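Periplasmic binding protein (Mycobacterium smegmatis, PDB 4MDY) probably binds an iron complex outside the cytoplasmic membrane and delivers it to an ABC transporter for import. Local coordinates at residues 14-17 with 22-25; 25-30 with 118-123. One frame throughout, in Å; residues are numbered along the deposited sequence.

Contact 1: 14-17 with 22-25; sequences SVTV and GDTT
V17 and T24 form the hydrogen-bonded pair of an antiparallel beta hairpin. V17 N gives its hydrogen to T24 O at 2.8 Å, and the donor lies in the plane of that carbonyl. T24 N returns a bond to V17 O at 2.9 Å, with an N-H...O angle of 166°. Both carbonyl oxygens also take a CA-H contact: T16 CA meets T24 O, and D23 CA meets V17 O. V15 O receives T25 CA in the same way at 3.3 Å, while its backbone bond goes to I26.

T16 and T25 form the non-hydrogen-bonded pair, with CA atoms 4.3 Å apart. Their hydroxyls meet across the strands, T16 OG1 to T25 OG1 at 3.0 Å. Each OG1 lies beside its own backbone N (chi1 -66° and -61°), and this matching rotation on one face brings the two hydroxyls together. The methyls look elsewhere: T16 CG2 reaches D23 CB at 4.0 Å, and T25 CG2 reaches S14 OG at 3.7 Å.

Other polar ends are held outside the pair. S14 OG bonds to D11, and D23 forms a salt bridge with R18. On the other face V17 CG2 lies beside T24 CB. The hairpin therefore has a polar, solvent-facing side of threonines and a buried side whose T24 hydroxyl is bonded to H19 of the hairpin itself and, beyond it, to T121 O and Y112.

Contact 2: 25-30 with 118-123; sequences TIPGPP and IAPTVA
P120 touches the end of strand 22-26 with the CB and CG carbons of its ring. Its CG lies 3.6 Å from T25 O, and its CB lies 3.7 Å from the same oxygen. No hydrogen bond crosses between the two segments. The contact is a pyrrolidine ring set against a backbone carbonyl.

Two looser apolar contacts flank it. I26 CG1 comes to 4.3 Å from P120 CB. The side chain takes chi1 -53°, with CG1 beside the backbone N, and this puts CG1 rather than CG2 nearest the proline. On the other flank P27 CD approaches P120 CG at 4.4 Å, so the two proline rings meet through single carbons and do not stack.

P120 leads into strand 121-123, an outermost strand of the three-stranded parallel sheet 33-35, 99-102, 121-123. This sheet lies in one of the two lobes of the solute-binding protein, which belongs to family 8. P120 brings the N-terminal hairpin up to this outermost strand of the sheet.

Farther out, backbone bonds fix the proline side: P120 and V122 bond to I100 of the central strand. I26 packs on L99 and on A144 of helix 134-144, and V122 touches the same two residues. At the start of the strand, T121 OG1 donates to A119 O at 2.9 Å, back across P120 and tilted 32° from the carbonyl plane. This bond closes over the peptide links on either side of P120. The CB of T121 is directed away from 25-30, and the side chain packs on Y112 and L115 of helix 109-116.

Overall arrangement
Contacts 1 and 2 lie side by side, their centres about 7 Å apart, on the same side of the chain's centre and far out from it. They share T25 and strand 22-26. Contact 1 comes first along the chain and is local, joining the two strands of the N-terminal hairpin. Contact 2 begins where that hairpin ends and reaches across 87 intervening residues to P120, just before strand 121-123. The hairpin is a separate two-stranded sheet, so contact 2 joins it to the three-stranded parallel sheet. Between the two contacts, T24 CG2 also packs on P120 CB at 3.7 Å. The chain's start is thereby fastened to one lobe.

Contact 1: 14-17 with 22-25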
# COMPACT_ATOMS: atom_id res chain seq x y z
N SER A 14 23.57 15.27 -11.67
CA SER A 14 22.84 15.02 -10.43
C SER A 14 21.35 15.26 -10.60
O SER A 14 20.91 15.88 -11.57
CB SER A 14 23.37 15.90 -9.29
OG SER A 14 22.88 17.22 -9.39
N VAL A 15 20.58 14.74 -9.65
CA VAL A 15 19.13 14.93 -9.59
C VAL A 15 18.77 15.57 -8.25
O VAL A 15 19.34 15.22 -7.21
CB VAL A 15 18.37 13.60 -9.76
CG1 VAL A 15 16.90 13.74 -9.36
CG2 VAL A 15 18.47 13.13 -11.20
N THR A 16 17.83 16.50 -8.29
CA THR A 16 17.34 17.13 -7.07
C THR A 16 15.85 16.85 -6.93
O THR A 16 15.09 17.10 -7.85
CB THR A 16 17.64 18.64 -7.09
OG1 THR A 16 19.06 18.82 -7.05
CG2 THR A 16 17.01 19.34 -5.90
N VAL A 17 15.44 16.32 -5.78
CA VAL A 17 14.02 16.10 -5.51
C VAL A 17 13.54 17.01 -4.40
O VAL A 17 14.30 17.35 -3.50
CB VAL A 17 13.68 14.63 -5.18
CG1 VAL A 17 14.00 13.73 -6.36
CG2 VAL A 17 14.39 14.15 -3.93
N GLY A 22 12.40 20.09 2.36
CA GLY A 22 13.24 20.84 1.45
C GLY A 22 13.66 20.01 0.26
O GLY A 22 12.87 19.24 -0.28
N ASP A 23 14.92 20.18 -0.15
CA ASP A 23 15.46 19.56 -1.34
C ASP A 23 16.50 18.52 -0.97
O ASP A 23 17.23 18.69 0.01
CB ASP A 23 16.12 20.61 -2.23
CG ASP A 23 15.11 21.55 -2.89
OD1 ASP A 23 13.89 21.41 -2.67
OD2 ASP A 23 15.56 22.44 -3.64
N THR A 24 16.57 17.44 -1.75
CA THR A 24 17.63 16.45 -1.63
C THR A 24 18.31 16.31 -2.99
O THR A 24 17.63 16.11 -4.00
CB THR A 24 17.10 15.08 -1.15
OG1 THR A 24 16.70 15.18 0.22
CG2 THR A 24 18.17 14.01 -1.28
N THR A 25 19.63 16.43 -3.02
CA THR A 25 20.40 16.23 -4.24
C THR A 25 21.08 14.87 -4.19
O THR A 25 21.76 14.53 -3.21
CB THR A 25 21.42 17.35 -4.47
OG1 THR A 25 20.72 18.60 -4.59
CG2 THR A 25 22.23 17.12 -5.74

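Contact 2: 25-30 with 118-123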
# COMPACT_ATOMS: atom_id res chain seq x y z
N THR A 25 19.63 16.43 -3.02
CA THR A 25 20.40 16.23 -4.24
C THR A 25 21.08 14.87 -4.19
O THR A 25 21.76 14.53 -3.21
CB THR A 25 21.42 17.35 -4.47
OG1 THR A 25 20.72 18.60 -4.59
CG2 THR A 25 22.23 17.12 -5.74
N ILE A 26 20.87 14.10 -5.25
CA ILE A 26 21.46 12.79 -5.42
C ILE A 26 22.50 12.90 -6.55
O ILE A 26 22.14 13.15 -7.70
CB ILE A 26 20.39 11.71 -5.75
CG1 ILE A 26 19.26 11.73 -4.70
CG2 ILE A 26 21.03 10.33 -5.80
CD1 ILE A 26 18.05 12.56 -5.09
N PRO A 27 23.79 12.76 -6.21
CA PRO A 27 24.86 13.00 -7.21
C PRO A 27 24.83 12.08 -8.44
O PRO A 27 25.20 12.51 -9.53
CB PRO A 27 26.15 12.79 -6.41
CG PRO A 27 25.77 13.05 -5.00
CD PRO A 27 24.34 12.59 -4.85
N GLY A 28 24.41 10.84 -8.26
CA GLY A 28 24.31 9.90 -9.38
C GLY A 28 23.48 8.69 -8.97
O GLY A 28 23.00 8.63 -7.85
N PRO A 29 23.29 7.73 -9.90
CA PRO A 29 22.56 6.50 -9.58
C PRO A 29 23.11 5.81 -8.33
O PRO A 29 24.29 5.49 -8.27
CB PRO A 29 22.77 5.65 -10.83
CG PRO A 29 22.92 6.65 -11.93
CD PRO A 29 23.71 7.77 -11.31
N PRO A 30 22.24 5.59 -7.33
CA PRO A 30 22.72 5.12 -6.03
C PRO A 30 23.05 3.63 -6.02
O PRO A 30 22.32 2.84 -6.60
CB PRO A 30 21.55 5.43 -5.11
CG PRO A 30 20.35 5.34 -5.99
CD PRO A 30 20.81 5.92 -7.30
N ILE A 118 23.75 11.01 7.15
CA ILE A 118 24.25 9.72 6.69
C ILE A 118 24.33 9.69 5.17
O ILE A 118 25.36 9.32 4.60
CB ILE A 118 23.37 8.56 7.20
CG1 ILE A 118 23.26 8.61 8.73
CG2 ILE A 118 23.92 7.21 6.74
CD1 ILE A 118 22.16 7.74 9.30
N ALA A 119 23.23 10.06 4.52
CA ALA A 119 23.17 10.07 3.07
C ALA A 119 21.99 10.90 2.60
O ALA A 119 21.09 11.21 3.38
CB ALA A 119 23.06 8.65 2.53
N PRO A 120 21.99 11.26 1.31
CA PRO A 120 20.80 11.88 0.74
C PRO A 120 19.55 11.08 1.09
O PRO A 120 19.52 9.86 0.93
CB PRO A 120 21.08 11.85 -0.76
CG PRO A 120 22.56 11.95 -0.85
CD PRO A 120 23.09 11.18 0.34
N THR A 121 18.53 11.78 1.59
CA THR A 121 17.36 11.14 2.15
C THR A 121 16.12 11.69 1.45
O THR A 121 15.96 12.91 1.31
CB THR A 121 17.30 11.39 3.67
OG1 THR A 121 18.40 10.73 4.30
CG2 THR A 121 16.00 10.89 4.28
N VAL A 122 15.27 10.78 0.99
CA VAL A 122 14.04 11.13 0.28
C VAL A 122 12.87 11.02 1.25
O VAL A 122 12.56 9.93 1.75
CB VAL A 122 13.77 10.20 -0.93
CG1 VAL A 122 12.56 10.70 -1.72
CG2 VAL A 122 14.99 10.10 -1.83
N ALA A 123 12.23 12.16 1.52
CA ALA A 123 11.10 12.25 2.44
C ALA A 123 9.76 12.28 1.70
O ALA A 123 9.70 12.43 0.47
CB ALA A 123 11.22 13.50 3.30